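Local coordinates for amidohydrolase family protein (Acinetobacter baumannii, PDB 4I6K), which probably hydrolyses the lactone ring of 2-pyrone-4,6-dicarboxylate or a related compound, as a member of the amidohydrolase family, at residues A[44-49]-A[123-128]; A[83-88]-A[98-103]. All blocks are in the same frame, centred on the assembly; numbering follows the deposited sequence.

Both contacts belong to one (beta/alpha)8 barrel of the amidohydrolase type. Their centres lie about 15 Å apart. The segments run in the order 44-49, 83-88, 98-103, 123-128, so contact 2 falls within the chain between the two halves of contact 1. Strands 96-100 and 119-125 are neighbours in the sheet and tie the contacts together. Arg-123 N lies 3.0 Å from Ala-100 O, a probable hydrogen bond, and Arg-123 CB packs on Ile-99 CG2. Contact 1 is at the surface and holds the citric acid where strand 119-125 runs into its loop. Contact 2 is buried and packs helix 83-91 against the barrel wall.

Contact 1: A[44-49]-A[123-128]. With CIT (citric acid), chain B.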
loop_
_atom_site.group_PDB
_atom_site.type_symbol
_atom_site.label_atom_id
_atom_site.label_comp_id
_atom_site.label_asym_id
_atom_site.label_seq_id
_atom_site.Cartn_x
_atom_site.Cartn_y
_atom_site.Cartn_z
ATOM N N THR A 44 6.258 -12.036 17.109
ATOM C CA THR A 44 5.075 -11.273 17.474
ATOM C C THR A 44 4.075 -11.096 16.317
ATOM O O THR A 44 3.197 -10.231 16.385
ATOM C CB THR A 44 5.480 -9.887 18.004
ATOM O OG1 THR A 44 6.072 -9.126 16.944
ATOM C CG2 THR A 44 6.491 -10.028 19.127
ATOM N N ALA A 45 4.207 -11.897 15.258
ATOM C CA ALA A 45 3.310 -11.790 14.096
ATOM C C ALA A 45 1.841 -11.889 14.516
ATOM O O ALA A 45 1.482 -12.727 15.352
ATOM C CB ALA A 45 3.633 -12.855 13.070
ATOM N N ARG A 46 1.001 -11.017 13.961
ATOM C CA ARG A 46 -0.443 -11.073 14.220
ATOM C C ARG A 46 -1.012 -12.367 13.650
ATOM O O ARG A 46 -2.024 -12.877 14.129
ATOM C CB ARG A 46 -1.171 -9.879 13.584
ATOM C CG ARG A 46 -1.090 -8.574 14.363
ATOM C CD ARG A 46 -1.883 -7.436 13.670
ATOM N NE ARG A 46 -1.114 -6.739 12.628
ATOM C CZ ARG A 46 -1.427 -6.736 11.331
ATOM N NH1 ARG A 46 -2.497 -7.388 10.898
ATOM N NH2 ARG A 46 -0.671 -6.078 10.462
ATOM N N TYR A 47 -0.365 -12.871 12.603
ATOM C CA TYR A 47 -0.771 -14.102 11.951
ATOM C C TYR A 47 0.368 -14.642 11.116
ATOM O O TYR A 47 1.343 -13.936 10.834
ATOM C CB TYR A 47 -1.999 -13.886 11.065
ATOM C CG TYR A 47 -1.740 -13.039 9.844
ATOM C CD1 TYR A 47 -1.595 -13.616 8.587
ATOM C CD2 TYR A 47 -1.646 -11.656 9.948
ATOM C CE1 TYR A 47 -1.359 -12.838 7.470
ATOM C CE2 TYR A 47 -1.410 -10.868 8.844
ATOM C CZ TYR A 47 -1.267 -11.459 7.607
ATOM O OH TYR A 47 -1.032 -10.657 6.511
ATOM N N ALA A 48 0.243 -15.906 10.728
ATOM C CA ALA A 48 1.285 -16.589 9.967
ATOM C C ALA A 48 0.621 -17.500 8.961
ATOM O O ALA A 48 0.213 -18.604 9.306
ATOM C CB ALA A 48 2.184 -17.395 10.890
ATOM N N PRO A 49 0.506 -17.031 7.710
ATOM C CA PRO A 49 -0.176 -17.784 6.663
ATOM C C PRO A 49 0.495 -19.144 6.462
ATOM O O PRO A 49 1.702 -19.269 6.666
ATOM C CB PRO A 49 0.011 -16.907 5.421
ATOM C CG PRO A 49 0.501 -15.574 5.931
ATOM C CD PRO A 49 1.214 -15.851 7.185
ATOM N N ARG A 123 7.392 1.179 4.316
ATOM C CA ARG A 123 6.021 1.097 4.803
ATOM C C ARG A 123 5.947 1.144 6.321
ATOM O O ARG A 123 6.689 0.447 7.013
ATOM C CB ARG A 123 5.378 -0.194 4.307
ATOM C CG ARG A 123 3.874 -0.289 4.507
ATOM C CD ARG A 123 3.378 -1.633 3.979
ATOM N NE ARG A 123 1.928 -1.670 3.816
ATOM C CZ ARG A 123 1.172 -2.725 4.108
ATOM N NH1 ARG A 123 -0.139 -2.668 3.919
ATOM N NH2 ARG A 123 1.727 -3.825 4.606
ATOM N N LEU A 124 5.046 1.978 6.826
ATOM C CA LEU A 124 4.698 1.991 8.243
ATOM C C LEU A 124 3.394 1.228 8.421
ATOM O O LEU A 124 2.313 1.787 8.238
ATOM C CB LEU A 124 4.522 3.428 8.736
ATOM C CG LEU A 124 5.782 4.210 9.100
ATOM C CD1 LEU A 124 5.530 5.711 8.985
ATOM C CD2 LEU A 124 6.240 3.846 10.504
ATOM N N ASN A 125 3.500 -0.059 8.745
ATOM C CA ASN A 125 2.325 -0.888 8.954
ATOM C C ASN A 125 2.076 -0.970 10.438
ATOM O O ASN A 125 2.715 -1.744 11.136
ATOM C CB ASN A 125 2.535 -2.280 8.366
ATOM C CG ASN A 125 1.264 -3.096 8.344
ATOM O OD1 ASN A 125 0.219 -2.654 8.826
ATOM N ND2 ASN A 125 1.341 -4.293 7.772
ATOM N N LEU A 126 1.145 -0.156 10.919
ATOM C CA LEU A 126 1.017 0.073 12.354
ATOM C C LEU A 126 -0.152 -0.635 13.001
ATOM O O LEU A 126 -0.450 -0.390 14.162
ATOM C CB LEU A 126 0.934 1.570 12.655
ATOM C CG LEU A 126 2.173 2.355 12.233
ATOM C CD1 LEU A 126 1.954 3.818 12.540
ATOM C CD2 LEU A 126 3.412 1.810 12.924
ATOM N N PHE A 127 -0.820 -1.513 12.266
ATOM C CA PHE A 127 -1.877 -2.282 12.883
ATOM C C PHE A 127 -1.318 -3.168 13.985
ATOM O O PHE A 127 -0.265 -3.793 13.813
ATOM C CB PHE A 127 -2.653 -3.086 11.851
ATOM C CG PHE A 127 -3.753 -2.310 11.216
ATOM C CD1 PHE A 127 -5.029 -2.331 11.756
ATOM C CD2 PHE A 127 -3.509 -1.517 10.105
ATOM C CE1 PHE A 127 -6.056 -1.587 11.180
ATOM C CE2 PHE A 127 -4.525 -0.779 9.521
ATOM C CZ PHE A 127 -5.805 -0.814 10.058
ATOM N N GLY A 128 -2.021 -3.191 15.123
ATOM C CA GLY A 128 -1.632 -3.997 16.284
ATOM C C GLY A 128 -0.377 -3.472 16.957
ATOM O O GLY A 128 0.213 -4.140 17.806
HETATM C C1 CIT B . 0.506 -7.523 5.875
HETATM O O1 CIT B . 1.440 -6.693 5.764
HETATM O O2 CIT B . 0.554 -8.402 6.760
HETATM C C2 CIT B . -0.705 -7.458 4.983
HETATM C C3 CIT B . -1.581 -6.336 5.518
HETATM O O7 CIT B . -0.884 -5.093 5.219
HETATM C C4 CIT B . -2.889 -6.333 4.776
HETATM C C5 CIT B . -2.411 -6.124 3.372
HETATM O O3 CIT B . -1.888 -5.031 3.038
HETATM O O4 CIT B . -2.521 -7.064 2.561
HETATM C C6 CIT B . -1.836 -6.458 7.019
HETATM O O5 CIT B . -2.608 -7.326 7.499
HETATM O O6 CIT B . -1.265 -5.654 7.797
HETATM O O HOH W 1 1.353 -4.647 11.650
#
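Arg-46 reaches from its loop to Asn-125 and Phe-127, and citric acid lies between the two segments. The CB of Arg-46 points toward segment 123-128. With CG anti to the carbonyl carbon (chi1 -80°), the chain runs toward Gly-128, and CD passes its CA at 4.3 Å. The chain bends at chi3 (-85°) and brings NE within 3.3 Å of Phe-127 O, a weak hydrogen bond. Phe-127 CB sits over one face of the guanidinium, offset toward that group's rim, 3.9 Å from Arg-46 CZ. NH1 makes a long, weak bond to CIT O5. NH2 gives a nearly straight one to CIT O6 at 2.8 Å (N-H...O 166°). NH2 also donates to water 1 at 2.7 Å, and this water donates to the carbonyl oxygens of Asn-125 and Phe-127.

Asn-125 ND2 donates to the same CIT O6 at 2.9 Å. Its OD1 is hydrogen-bonded to His-156, which helps fix which way the amide faces. Arg-123 uses NH1 and NH2 on the hydroxyl CIT O7, with further bonds to O3 and O1. Arg-123 NH1 also forms a salt bridge with Asp-179. Tyr-47 OH donates to CIT O2 at 2.8 Å. His-31, Ser-76 and His-180 also bind the ligand.

All three carboxylates thus meet donors from these segments. The two arginines would probably help stabilise their negative charge, consistent with a pocket made for a polycarboxylate such as 2-pyrone-4,6-dicarboxylate.

Contact 2: A[83-88]-A[98-103]; sequences QAMLNA and GIAVVQ
The carbonyl oxygen of Ile-99 meets the end of the Met-85 side chain. Met-85 CE is 3.2 Å from Ile-99 O, and Met-85 SD is 3.4 Å from the same oxygen. No hydrogen bond links the two segments. The Ile-99 backbone is instead bonded to Leu-72 and Gln-74 of the neighbouring strand and the loop after it.

Met-85 carries the whole contact from the helix side. Its chain leaves the helix extended, with CG anti to the backbone N (chi1 -179°), and turns only at chi3 (62°). That last turn carries CE toward Ala-100. CE then touches Ala-100 at CA, 3.7 Å away, and at CB, 4.2 Å away. SD lies 4.0 Å from Gly-98 CA. Gly-98 has no side chain, so the sulfur comes close to the strand backbone there. Leu-72 and Ile-119, from the two neighbouring strands, also touch Met-85. The thioether is buried among them.

Ile-99 points its side chain the other way, into the barrel, where it touches Arg-123 and Glu-154. The nearest atoms of its side chain and the citric acid are about 10 Å apart.

Helix 83-88 and strand 98-100 run nearly antiparallel, with their axes 9.3 Å apart at closest approach. This is the helix-on-strand packing of a beta-alpha-beta crossover, here strand 69-73, helix 83-91 and strand 96-100 of the (beta/alpha)8 barrel.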
loop_
_atom_site.group_PDB
_atom_site.type_symbol
_atom_site.label_atom_id
_atom_site.label_comp_id
_atom_site.label_asym_id
_atom_site.label_seq_id
_atom_site.Cartn_x
_atom_site.Cartn_y
_atom_site.Cartn_z
ATOM N N GLN A 83 14.131 -10.116 2.249
ATOM C CA GLN A 83 14.709 -10.993 1.243
ATOM C C GLN A 83 13.765 -11.707 0.288
ATOM O O GLN A 83 14.051 -11.793 -0.891
ATOM C CB GLN A 83 15.603 -12.031 1.906
ATOM C CG GLN A 83 16.989 -11.534 2.163
ATOM C CD GLN A 83 17.704 -11.165 0.901
ATOM O OE1 GLN A 83 17.715 -11.917 -0.061
ATOM N NE2 GLN A 83 18.313 -10.002 0.897
ATOM N N ALA A 84 12.651 -12.227 0.772
ATOM C CA ALA A 84 11.712 -12.885 -0.149
ATOM C C ALA A 84 11.281 -11.933 -1.265
ATOM O O ALA A 84 11.324 -12.280 -2.447
ATOM C CB ALA A 84 10.507 -13.410 0.595
ATOM N N MET A 85 10.871 -10.728 -0.874
ATOM C CA MET A 85 10.490 -9.688 -1.824
ATOM C C MET A 85 11.638 -9.273 -2.755
ATOM O O MET A 85 11.442 -9.094 -3.963
ATOM C CB MET A 85 9.972 -8.453 -1.080
ATOM C CG MET A 85 9.540 -7.338 -2.012
ATOM S SD MET A 85 8.902 -5.904 -1.142
ATOM C CE MET A 85 10.345 -5.427 -0.202
ATOM N N LEU A 86 12.827 -9.088 -2.185
ATOM C CA LEU A 86 14.003 -8.743 -2.983
ATOM C C LEU A 86 14.321 -9.782 -4.074
ATOM O O LEU A 86 14.644 -9.418 -5.213
ATOM C CB LEU A 86 15.210 -8.518 -2.075
ATOM C CG LEU A 86 15.144 -7.199 -1.293
ATOM C CD1 LEU A 86 16.270 -7.118 -0.275
ATOM C CD2 LEU A 86 15.182 -5.996 -2.250
ATOM N N ASN A 87 14.217 -11.064 -3.728
ATOM C CA ASN A 87 14.448 -12.138 -4.702
ATOM C C ASN A 87 13.406 -12.172 -5.816
ATOM O O ASN A 87 13.732 -12.425 -6.980
ATOM C CB ASN A 87 14.533 -13.496 -4.000
ATOM C CG ASN A 87 15.793 -13.638 -3.160
ATOM O OD1 ASN A 87 16.907 -13.579 -3.681
ATOM N ND2 ASN A 87 15.621 -13.817 -1.855
ATOM N N ALA A 88 12.158 -11.888 -5.454
ATOM C CA ALA A 88 11.064 -11.894 -6.413
ATOM C C ALA A 88 11.246 -10.787 -7.436
ATOM O O ALA A 88 11.008 -10.994 -8.630
ATOM C CB ALA A 88 9.725 -11.741 -5.695
ATOM N N GLY A 98 9.366 -2.695 -5.360
ATOM C CA GLY A 98 9.031 -3.073 -4.000
ATOM C C GLY A 98 8.984 -1.956 -2.961
ATOM O O GLY A 98 9.560 -0.879 -3.144
ATOM N N ILE A 99 8.270 -2.226 -1.873
ATOM C CA ILE A 99 8.235 -1.348 -0.708
ATOM C C ILE A 99 8.765 -2.178 0.442
ATOM O O ILE A 99 8.196 -3.211 0.770
ATOM C CB ILE A 99 6.790 -0.891 -0.370
ATOM C CG1 ILE A 99 6.189 -0.088 -1.522
ATOM C CG2 ILE A 99 6.744 -0.090 0.949
ATOM C CD1 ILE A 99 6.917 1.183 -1.813
ATOM N N ALA A 100 9.855 -1.732 1.046
ATOM C CA ALA A 100 10.504 -2.497 2.101
ATOM C C ALA A 100 10.023 -2.053 3.467
ATOM O O ALA A 100 9.311 -1.046 3.599
ATOM C CB ALA A 100 12.044 -2.355 2.012
ATOM N N VAL A 101 10.411 -2.827 4.476
ATOM C CA VAL A 101 10.235 -2.445 5.868
ATOM C C VAL A 101 11.612 -2.539 6.504
ATOM O O VAL A 101 12.313 -3.541 6.335
ATOM C CB VAL A 101 9.230 -3.365 6.573
ATOM C CG1 VAL A 101 9.109 -3.027 8.069
ATOM C CG2 VAL A 101 7.867 -3.253 5.876
ATOM N N VAL A 102 12.010 -1.475 7.196
ATOM C CA VAL A 102 13.350 -1.365 7.759
ATOM C C VAL A 102 13.290 -0.667 9.095
ATOM O O VAL A 102 12.369 0.087 9.351
ATOM C CB VAL A 102 14.259 -0.521 6.853
ATOM C CG1 VAL A 102 14.411 -1.167 5.486
ATOM C CG2 VAL A 102 13.684 0.872 6.718
ATOM N N GLN A 103 14.268 -0.936 9.955
ATOM C CA GLN A 103 14.465 -0.178 11.193
ATOM C C GLN A 103 14.691 1.284 10.838
ATOM O O GLN A 103 15.422 1.568 9.894
ATOM C CB GLN A 103 15.712 -0.693 11.914
ATOM C CG GLN A 103 15.655 -2.155 12.306
ATOM C CD GLN A 103 14.650 -2.402 13.411
ATOM O OE1 GLN A 103 13.792 -1.562 13.679
ATOM N NE2 GLN A 103 14.753 -3.556 14.062
#